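Local coordinates for pumilio homolog 23 (Arabidopsis thaliana, PDB 5WZJ), which binds RNA sequence-specifically through pumilio repeats, recognising an 18S rRNA sequence, and probably regulates translation and mRNA stability, at residues I398-L403 against I448-S453; S110-L115 against L156-G161; S300-M305 against H333-E338; G494-L499 against A525-D530. All coordinates share one frame; numbering follows the deposited sequence.

Interaction 1: I398-L403 against I448-S453; sequences ILPRLL and ITSLTS
Leu399 and Ser450 meet at a helix-helix crossing within the all-helical pumilio superhelix, where segments 398-403 and 448-453 lie almost perpendicular, their axes 8.8 Å apart at 83°. A single hydrogen bond spans the contact: Leu399 N donates to Ser450 OG, 3.1 Å away, along a nearly straight path (163°). Ser450 OG stands anti to its own backbone N (chi1 177°) and is thereby directed at the first turn of the opposite helix. The same hydroxyl also bonds to Ile396 O, just before that helix, and this second bond probably fixes its rotation. Beside it the packing is tight, with Ile398 CG2 only 3.4 Å from Ser450 CB. The apolar half of the contact belongs to Leu399 and Leu451, whose side chains pass at a slant. Leu399 CG rests 3.8 Å from Leu451 CB, and Leu451 CD1 lies close to Leu399 CD1. An alanine in place of Leu399 would probably open a gap beside Leu451 CB and CD1, although the backbone bond to Ser450 could remain. Beyond this pair, Leu399 also packs on Leu433 of helix 427-436 and Val471 of helix 468-477, and Leu451 on Phe475 of the latter and Leu488 of helix 482-490, so helices 427-436, 468-477 and 482-490 all pack against the crossing.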
# COMPACT_ATOMS: atom_id res chain seq x y z
N ILE A 398 15.48 4.90 24.99
CA ILE A 398 14.55 4.14 24.16
C ILE A 398 14.26 4.88 22.85
O ILE A 398 14.22 4.27 21.78
CB ILE A 398 13.27 3.79 24.94
CG1 ILE A 398 12.30 3.00 24.07
CG2 ILE A 398 12.62 5.02 25.47
CD1 ILE A 398 12.86 1.67 23.59
N LEU A 399 14.10 6.21 22.91
CA LEU A 399 13.79 6.95 21.69
C LEU A 399 14.93 6.91 20.70
O LEU A 399 14.72 6.50 19.53
CB LEU A 399 13.35 8.38 22.03
CG LEU A 399 11.93 8.77 21.61
CD1 LEU A 399 11.71 8.57 20.10
CD2 LEU A 399 10.90 7.97 22.42
N PRO A 400 16.17 7.31 21.03
CA PRO A 400 17.26 7.23 20.04
C PRO A 400 17.43 5.84 19.44
O PRO A 400 17.69 5.72 18.24
CB PRO A 400 18.51 7.64 20.84
CG PRO A 400 18.00 8.47 21.95
CD PRO A 400 16.65 7.89 22.30
N ARG A 401 17.30 4.79 20.25
CA ARG A 401 17.53 3.45 19.73
C ARG A 401 16.43 3.05 18.75
O ARG A 401 16.72 2.35 17.77
CB ARG A 401 17.64 2.45 20.87
CG ARG A 401 18.88 2.69 21.75
CD ARG A 401 18.93 1.75 22.93
NE ARG A 401 20.11 2.01 23.75
CZ ARG A 401 20.54 1.20 24.72
NH1 ARG A 401 19.88 0.08 24.99
NH2 ARG A 401 21.63 1.52 25.41
N LEU A 402 15.19 3.48 18.97
CA LEU A 402 14.14 3.13 18.02
C LEU A 402 14.21 3.99 16.77
O LEU A 402 13.95 3.49 15.66
CB LEU A 402 12.76 3.27 18.68
CG LEU A 402 12.33 2.09 19.57
CD1 LEU A 402 11.13 2.48 20.40
CD2 LEU A 402 12.03 0.85 18.74
N LEU A 403 14.56 5.27 16.91
CA LEU A 403 14.77 6.11 15.73
C LEU A 403 15.83 5.54 14.79
O LEU A 403 15.73 5.70 13.57
CB LEU A 403 15.18 7.52 16.15
CG LEU A 403 14.13 8.35 16.88
CD1 LEU A 403 14.79 9.61 17.43
CD2 LEU A 403 12.96 8.70 15.92
N ILE A 448 7.65 9.19 26.58
CA ILE A 448 7.52 10.64 26.72
C ILE A 448 8.74 11.22 27.41
O ILE A 448 9.29 12.25 27.00
CB ILE A 448 6.23 10.99 27.49
CG1 ILE A 448 4.99 10.62 26.67
CG2 ILE A 448 6.20 12.47 27.85
CD1 ILE A 448 3.71 10.56 27.50
N THR A 449 9.19 10.57 28.50
CA THR A 449 10.37 11.07 29.20
C THR A 449 11.61 11.00 28.31
O THR A 449 12.39 11.95 28.24
CB THR A 449 10.59 10.28 30.50
OG1 THR A 449 9.61 10.69 31.47
CG2 THR A 449 11.98 10.52 31.05
N SER A 450 11.78 9.88 27.59
CA SER A 450 12.96 9.73 26.74
C SER A 450 12.97 10.75 25.61
O SER A 450 14.01 11.35 25.32
CB SER A 450 13.01 8.30 26.18
OG SER A 450 14.11 8.13 25.29
N LEU A 451 11.82 10.96 24.96
CA LEU A 451 11.77 11.93 23.86
C LEU A 451 12.01 13.35 24.37
O LEU A 451 12.79 14.10 23.77
CB LEU A 451 10.43 11.86 23.13
CG LEU A 451 10.27 12.87 21.98
CD1 LEU A 451 11.21 12.55 20.81
CD2 LEU A 451 8.83 12.94 21.47
N THR A 452 11.32 13.75 25.44
CA THR A 452 11.47 15.13 25.90
C THR A 452 12.79 15.39 26.61
O THR A 452 13.14 16.56 26.81
CB THR A 452 10.33 15.55 26.84
OG1 THR A 452 10.31 14.70 27.99
CG2 THR A 452 8.98 15.48 26.11
N SER A 453 13.52 14.33 27.00
CA SER A 453 14.85 14.47 27.58
C SER A 453 15.95 14.64 26.56
O SER A 453 17.04 15.08 26.92
CB SER A 453 15.22 13.25 28.43
OG SER A 453 14.41 13.18 29.59

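Interaction 2: S110-L115 against L156-G161; sequences SLATHL and LCLCKG
Leu158 CG is anti to the backbone N (chi1 -177°), and a chi2 of 50° sets its two methyls, one toward Leu111 and the other toward Ala112 and Leu115; Leu115 CG is anti to its carbonyl carbon, beside the backbone N. The two methyls of Leu158 divide the work. CD2 lies 3.8 Å from Leu111 CD1, the two leucine side chains crossing at about a right angle, and it also touches Leu111 CB. CD1 reaches the other way, to Ala112 CB at 3.9 Å and to Leu115 CD1 at 3.8 Å. The contact joins Pumilio 2 to Pumilio 3, as the C-terminal turn of helix 100-112 and the chain just after it pack against the end of helix 146-160, an apolar contact consistent with the packing of successive repeats into the right-handed superhelix. Residues Ala112 to Leu115 form a type I beta turn, while Thr113 OG1 donates a hydrogen bond to Ser110 O at 2.6 Å, an oxygen that also accepts from Thr113 N. On the other side Gly161 closes helix 146-160 with a Schellman motif, its positive phi (93°) being one at which a side chain would collide with Lys160 O. Leu115 CD1 also lies 3.7 Å from Gly161 O, beside the carbonyl and not in front of it. Leu111 continues onto Leu80 and Ile84 of helix 77-87, and Leu115 onto His198 and Phe201.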
# COMPACT_ATOMS: atom_id res chain seq x y z
N SER A 110 -9.34 0.82 -22.84
CA SER A 110 -10.25 1.54 -23.72
C SER A 110 -11.71 1.26 -23.36
O SER A 110 -12.54 2.18 -23.34
CB SER A 110 -9.96 1.15 -25.17
OG SER A 110 -10.71 1.91 -26.11
N LEU A 111 -12.06 -0.01 -23.09
CA LEU A 111 -13.39 -0.32 -22.57
C LEU A 111 -13.67 0.44 -21.29
O LEU A 111 -14.77 0.95 -21.08
CB LEU A 111 -13.52 -1.82 -22.28
CG LEU A 111 -14.07 -2.82 -23.27
CD1 LEU A 111 -14.15 -4.18 -22.54
CD2 LEU A 111 -15.42 -2.37 -23.78
N ALA A 112 -12.68 0.47 -20.39
CA ALA A 112 -12.84 1.12 -19.10
C ALA A 112 -13.17 2.61 -19.23
O ALA A 112 -13.79 3.18 -18.32
CB ALA A 112 -11.58 0.95 -18.27
N THR A 113 -12.77 3.26 -20.33
CA THR A 113 -13.10 4.68 -20.48
C THR A 113 -14.59 4.91 -20.68
O THR A 113 -15.05 6.05 -20.56
CB THR A 113 -12.33 5.34 -21.66
OG1 THR A 113 -12.76 4.77 -22.90
CG2 THR A 113 -10.80 5.17 -21.54
N HIS A 114 -15.36 3.87 -21.00
CA HIS A 114 -16.80 4.00 -21.22
C HIS A 114 -17.65 3.59 -20.02
O HIS A 114 -18.88 3.67 -20.09
CB HIS A 114 -17.21 3.18 -22.45
CG HIS A 114 -16.50 3.60 -23.70
ND1 HIS A 114 -16.91 4.68 -24.46
CD2 HIS A 114 -15.39 3.11 -24.31
CE1 HIS A 114 -16.10 4.82 -25.49
NE2 HIS A 114 -15.17 3.89 -25.42
N LEU A 115 -17.02 3.17 -18.92
CA LEU A 115 -17.76 2.71 -17.75
C LEU A 115 -18.76 3.76 -17.27
O LEU A 115 -19.89 3.43 -16.89
CB LEU A 115 -16.80 2.35 -16.62
CG LEU A 115 -16.17 0.95 -16.69
CD1 LEU A 115 -15.07 0.78 -15.64
CD2 LEU A 115 -17.26 -0.09 -16.49
N LEU A 156 -10.13 -8.63 -14.39
CA LEU A 156 -10.85 -8.74 -13.13
C LEU A 156 -11.25 -7.36 -12.62
O LEU A 156 -12.39 -7.16 -12.20
CB LEU A 156 -10.00 -9.47 -12.08
CG LEU A 156 -9.80 -10.98 -12.29
CD1 LEU A 156 -8.56 -11.46 -11.55
CD2 LEU A 156 -11.03 -11.75 -11.83
N CYS A 157 -10.31 -6.41 -12.63
CA CYS A 157 -10.61 -5.06 -12.16
C CYS A 157 -11.73 -4.43 -12.97
O CYS A 157 -12.64 -3.80 -12.42
CB CYS A 157 -9.35 -4.18 -12.21
SG CYS A 157 -8.12 -4.53 -10.94
N LEU A 158 -11.68 -4.59 -14.30
CA LEU A 158 -12.73 -4.03 -15.15
C LEU A 158 -14.10 -4.64 -14.82
O LEU A 158 -15.10 -3.92 -14.79
CB LEU A 158 -12.37 -4.26 -16.61
CG LEU A 158 -13.33 -3.68 -17.65
CD1 LEU A 158 -13.60 -2.23 -17.33
CD2 LEU A 158 -12.76 -3.84 -19.06
N CYS A 159 -14.16 -5.96 -14.60
CA CYS A 159 -15.43 -6.59 -14.25
C CYS A 159 -15.98 -6.06 -12.93
O CYS A 159 -17.20 -6.00 -12.74
CB CYS A 159 -15.28 -8.11 -14.18
SG CYS A 159 -14.97 -8.94 -15.76
N LYS A 160 -15.10 -5.71 -12.00
CA LYS A 160 -15.53 -5.09 -10.76
C LYS A 160 -16.00 -3.66 -11.01
O LYS A 160 -16.72 -3.10 -10.18
CB LYS A 160 -14.38 -5.12 -9.76
CG LYS A 160 -14.62 -4.45 -8.41
CD LYS A 160 -15.75 -5.10 -7.63
CE LYS A 160 -15.88 -4.46 -6.24
NZ LYS A 160 -16.87 -5.18 -5.40
N GLY A 161 -15.62 -3.08 -12.14
CA GLY A 161 -15.94 -1.72 -12.45
C GLY A 161 -14.90 -0.70 -12.07
O GLY A 161 -15.21 0.49 -11.99

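Interaction 3: S300-M305 against H333-E338; sequences SLYNEM and HARDQE
Tyr302 and Asn303, on helix 299-310, face Ala334 and Arg335 in the loop between helices 323-332 and 337-347, the backbones standing well apart, with 8.0 Å between Tyr302 CA and Ala334 CA. The tyrosine ring bridges that distance. Its CG is anti to the backbone N (chi1 175°), and one face of the ring takes His333 O, which sits 3.4 Å above the plane and is displaced toward the rim. The phenol oxygen is hydrogen-bonded with Leu330 O and lies 3.1 Å from Ala334 CA. Arg335, bent at chi2, brings NH1 obliquely to the ring, 3.6 Å from Tyr302 CG, with the guanidinium inclined by 40° to the ring. The same NH1 donates to His333 O at 3.0 Å, within the plane of that carbonyl. Asn303 OD1 approaches Arg335 CG at 3.8 Å but has its hydrogen bond from Gln339 NE2. The contact joins Pumilio 5 to Pumilio 6 at the loop linking two helices, where Asp336 occupies the N-cap position of helix 337-347. Chemically it is a mixed surface: the His333 carbonyl serves both as neighbour of the ring face and as acceptor for the guanidinium, whose NH2 is held by Ala297 O, and the nearby positive guanidinium would probably compensate part of the negative charge that the carbonyl oxygen brings over the ring face.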
# COMPACT_ATOMS: atom_id res chain seq x y z
N SER A 300 -15.68 -15.49 10.73
CA SER A 300 -15.67 -16.92 10.99
C SER A 300 -14.50 -17.59 10.29
O SER A 300 -13.87 -18.51 10.83
CB SER A 300 -16.99 -17.54 10.53
OG SER A 300 -17.18 -17.30 9.14
N LEU A 301 -14.20 -17.15 9.07
CA LEU A 301 -13.10 -17.75 8.34
C LEU A 301 -11.76 -17.35 8.95
O LEU A 301 -10.87 -18.19 9.11
CB LEU A 301 -13.20 -17.33 6.87
CG LEU A 301 -12.34 -18.07 5.86
CD1 LEU A 301 -13.09 -18.21 4.54
CD2 LEU A 301 -11.06 -17.32 5.68
N TYR A 302 -11.61 -16.07 9.34
CA TYR A 302 -10.39 -15.64 10.02
C TYR A 302 -10.16 -16.44 11.29
O TYR A 302 -9.04 -16.89 11.56
CB TYR A 302 -10.45 -14.13 10.35
CG TYR A 302 -9.24 -13.67 11.18
CD1 TYR A 302 -9.21 -13.86 12.56
CD2 TYR A 302 -8.13 -13.08 10.57
CE1 TYR A 302 -8.11 -13.49 13.32
CE2 TYR A 302 -7.03 -12.69 11.32
CZ TYR A 302 -7.02 -12.90 12.70
OH TYR A 302 -5.93 -12.53 13.46
N ASN A 303 -11.20 -16.60 12.12
CA ASN A 303 -11.01 -17.28 13.40
C ASN A 303 -10.56 -18.71 13.19
O ASN A 303 -9.73 -19.23 13.96
CB ASN A 303 -12.31 -17.24 14.22
CG ASN A 303 -12.63 -15.83 14.73
OD1 ASN A 303 -11.79 -14.94 14.68
ND2 ASN A 303 -13.85 -15.64 15.22
N GLU A 304 -11.08 -19.38 12.16
CA GLU A 304 -10.69 -20.76 11.90
C GLU A 304 -9.24 -20.85 11.44
O GLU A 304 -8.50 -21.75 11.88
CB GLU A 304 -11.64 -21.36 10.86
CG GLU A 304 -11.35 -22.82 10.46
CD GLU A 304 -11.78 -23.84 11.50
OE1 GLU A 304 -12.21 -23.44 12.60
OE2 GLU A 304 -11.68 -25.06 11.21
N MET A 305 -8.79 -19.93 10.57
CA MET A 305 -7.39 -19.91 10.18
C MET A 305 -6.48 -19.64 11.39
O MET A 305 -5.45 -20.31 11.57
CB MET A 305 -7.16 -18.87 9.08
CG MET A 305 -7.85 -19.26 7.77
SD MET A 305 -7.58 -18.02 6.48
CE MET A 305 -5.86 -18.36 6.09
N HIS A 333 -5.43 -8.10 11.72
CA HIS A 333 -6.85 -8.37 11.54
C HIS A 333 -7.42 -9.25 12.64
O HIS A 333 -8.52 -9.79 12.48
CB HIS A 333 -7.08 -8.98 10.16
CG HIS A 333 -6.80 -8.01 9.06
ND1 HIS A 333 -5.53 -7.82 8.53
CD2 HIS A 333 -7.60 -7.11 8.44
CE1 HIS A 333 -5.57 -6.87 7.62
NE2 HIS A 333 -6.81 -6.42 7.54
N ALA A 334 -6.72 -9.39 13.77
CA ALA A 334 -7.27 -10.12 14.90
C ALA A 334 -8.58 -9.48 15.36
O ALA A 334 -8.79 -8.28 15.21
CB ALA A 334 -6.26 -10.17 16.05
N ARG A 335 -9.47 -10.31 15.90
CA ARG A 335 -10.85 -9.90 16.14
C ARG A 335 -11.18 -9.61 17.60
O ARG A 335 -12.00 -8.74 17.86
CB ARG A 335 -11.82 -10.98 15.62
CG ARG A 335 -11.87 -11.15 14.09
CD ARG A 335 -12.04 -9.80 13.39
NE ARG A 335 -12.76 -9.91 12.13
CZ ARG A 335 -12.21 -10.24 10.96
NH1 ARG A 335 -10.90 -10.52 10.87
NH2 ARG A 335 -12.98 -10.31 9.87
N ASP A 336 -10.56 -10.30 18.55
CA ASP A 336 -11.01 -10.20 19.94
C ASP A 336 -9.82 -10.28 20.89
O ASP A 336 -8.68 -10.53 20.49
CB ASP A 336 -12.07 -11.27 20.26
CG ASP A 336 -11.57 -12.69 20.04
OD1 ASP A 336 -10.41 -13.01 20.39
OD2 ASP A 336 -12.35 -13.51 19.51
N GLN A 337 -10.13 -10.10 22.17
CA GLN A 337 -9.08 -10.02 23.18
C GLN A 337 -8.47 -11.38 23.49
O GLN A 337 -7.32 -11.45 23.92
CB GLN A 337 -9.64 -9.36 24.44
CG GLN A 337 -10.36 -8.05 24.11
CD GLN A 337 -10.84 -7.29 25.34
OE1 GLN A 337 -11.20 -7.89 26.36
NE2 GLN A 337 -10.85 -5.96 25.25
N GLU A 338 -9.21 -12.47 23.27
CA GLU A 338 -8.61 -13.78 23.48
C GLU A 338 -7.49 -14.03 22.49
O GLU A 338 -6.42 -14.53 22.85
CB GLU A 338 -9.67 -14.89 23.38
CG GLU A 338 -9.09 -16.28 23.66
CD GLU A 338 -10.04 -17.43 23.30
OE1 GLU A 338 -11.25 -17.19 23.10
OE2 GLU A 338 -9.55 -18.57 23.21

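Interaction 4: G494-L499 against A525-D530; sequences GHFGEL and ASELLD
The Phe496 ring meets the Glu527 carboxylate at its edge, with Glu527 CD near the ring plane and OE1 3.6 Å from Phe496 CD2; the two flat groups are inclined by 55°. The Phe496 side chain also packs on Cys512 of helix 503-514. The contact sits at the N-terminal end of helix 496-501 in Pumilio 8, where His495 takes the N-cap position, and Glu527 comes from helix 518-530, which packs against it. Extended beyond CG, the glutamate brings both oxygens to backbone N-H groups. Gly494 N donates to OE1 at 2.8 Å, on the syn side though 33° out of the carboxylate plane. Phe496 N donates to OE2, also at 2.8 Å, nearly in line with the C-O bond but with a bent angle at hydrogen (138°). A carboxylate at the start of a helix is likely to be stabilised by the positive end of the helix dipole. An alanine at Glu527 would probably leave Gly494 N and Phe496 N without their acceptor and the edge of the Phe496 ring less well packed. The absence of a side chain at Gly497 probably allows the close approach, its CA lying 4.9 Å from Leu528 CA; a CB on it would come within 3.4 Å of Glu527 O. Leu528 CD2 lies 3.5 Å from Phe496 O.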
# COMPACT_ATOMS: atom_id res chain seq x y z
N GLY A 494 15.84 28.43 17.43
CA GLY A 494 17.02 28.63 16.62
C GLY A 494 17.08 27.77 15.39
O GLY A 494 17.98 27.96 14.56
N HIS A 495 16.14 26.84 15.21
CA HIS A 495 16.17 25.94 14.07
C HIS A 495 14.89 25.97 13.26
O HIS A 495 14.77 25.21 12.30
CB HIS A 495 16.47 24.50 14.52
CG HIS A 495 17.86 24.33 15.03
ND1 HIS A 495 18.19 24.51 16.35
CD2 HIS A 495 19.01 24.04 14.39
CE1 HIS A 495 19.49 24.32 16.51
NE2 HIS A 495 20.01 24.04 15.33
N PHE A 496 13.93 26.80 13.64
CA PHE A 496 12.68 26.80 12.90
C PHE A 496 12.87 27.31 11.48
O PHE A 496 12.17 26.86 10.56
CB PHE A 496 11.62 27.62 13.64
CG PHE A 496 11.16 26.96 14.91
CD1 PHE A 496 10.31 25.85 14.86
CD2 PHE A 496 11.59 27.42 16.15
CE1 PHE A 496 9.88 25.22 16.03
CE2 PHE A 496 11.15 26.79 17.33
CZ PHE A 496 10.30 25.69 17.26
N GLY A 497 13.82 28.22 11.27
CA GLY A 497 14.08 28.71 9.92
C GLY A 497 14.55 27.59 8.99
O GLY A 497 14.00 27.39 7.91
N GLU A 498 15.56 26.84 9.43
CA GLU A 498 16.07 25.73 8.63
C GLU A 498 15.00 24.66 8.43
O GLU A 498 14.85 24.12 7.33
CB GLU A 498 17.31 25.14 9.30
CG GLU A 498 18.01 24.10 8.44
CD GLU A 498 19.09 23.35 9.20
OE1 GLU A 498 19.52 23.83 10.27
OE2 GLU A 498 19.50 22.27 8.71
N LEU A 499 14.22 24.37 9.48
CA LEU A 499 13.16 23.37 9.36
C LEU A 499 12.12 23.77 8.33
O LEU A 499 11.60 22.91 7.60
CB LEU A 499 12.49 23.15 10.72
CG LEU A 499 13.12 22.16 11.67
CD1 LEU A 499 12.38 22.23 13.00
CD2 LEU A 499 13.05 20.77 11.06
N ALA A 525 7.75 32.82 14.44
CA ALA A 525 7.47 33.76 13.35
C ALA A 525 8.70 34.60 13.04
O ALA A 525 9.02 34.86 11.87
CB ALA A 525 6.28 34.64 13.72
N SER A 526 9.42 35.01 14.09
CA SER A 526 10.64 35.78 13.92
C SER A 526 11.70 34.98 13.16
O SER A 526 12.43 35.53 12.33
CB SER A 526 11.15 36.20 15.30
OG SER A 526 12.32 36.98 15.21
N GLU A 527 11.79 33.67 13.43
CA GLU A 527 12.79 32.86 12.74
C GLU A 527 12.44 32.66 11.27
O GLU A 527 13.32 32.70 10.40
CB GLU A 527 12.96 31.51 13.45
CG GLU A 527 13.63 31.65 14.80
CD GLU A 527 13.93 30.30 15.46
OE1 GLU A 527 13.79 30.19 16.70
OE2 GLU A 527 14.32 29.36 14.74
N LEU A 528 11.15 32.46 10.95
CA LEU A 528 10.77 32.32 9.55
C LEU A 528 10.98 33.63 8.80
O LEU A 528 11.29 33.62 7.60
CB LEU A 528 9.32 31.88 9.42
CG LEU A 528 8.92 30.55 10.07
CD1 LEU A 528 7.65 30.00 9.44
CD2 LEU A 528 10.05 29.54 9.99
N LEU A 529 10.80 34.76 9.48
CA LEU A 529 11.04 36.05 8.87
C LEU A 529 12.47 36.16 8.34
O LEU A 529 12.70 36.66 7.24
CB LEU A 529 10.74 37.15 9.89
CG LEU A 529 10.56 38.59 9.42
CD1 LEU A 529 9.73 38.64 8.14
CD2 LEU A 529 9.91 39.39 10.54
N ASP A 530 13.45 35.65 9.10
CA ASP A 530 14.85 35.73 8.67
C ASP A 530 15.13 34.94 7.40
O ASP A 530 16.11 35.24 6.71
CB ASP A 530 15.77 35.23 9.78
CG ASP A 530 15.82 36.17 10.97
OD1 ASP A 530 15.69 37.40 10.76
OD2 ASP A 530 16.00 35.69 12.10

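From the N terminus the contacts come in the order interaction 2, interaction 3, interaction 1, interaction 4, closing loops of 40, 27, 44 and 25 residues. They are strictly in series, with none enclosing or crossing another, as befits a superhelix built of consecutive repeats. Interaction 2 ties Pumilio 2 to Pumilio 3, interaction 3 joins Pumilio 5 to Pumilio 6, interaction 1 draws together helices 398-403 and 445-453, and interaction 4 holds helices 496-501 and 518-530 at Pumilio 8. No two touch: interactions 1 and 4 are nearest, about 12 Å between closest atoms, whereas the centres of interactions 1 and 2 lie 50 Å apart on opposite sides of the chain's centre.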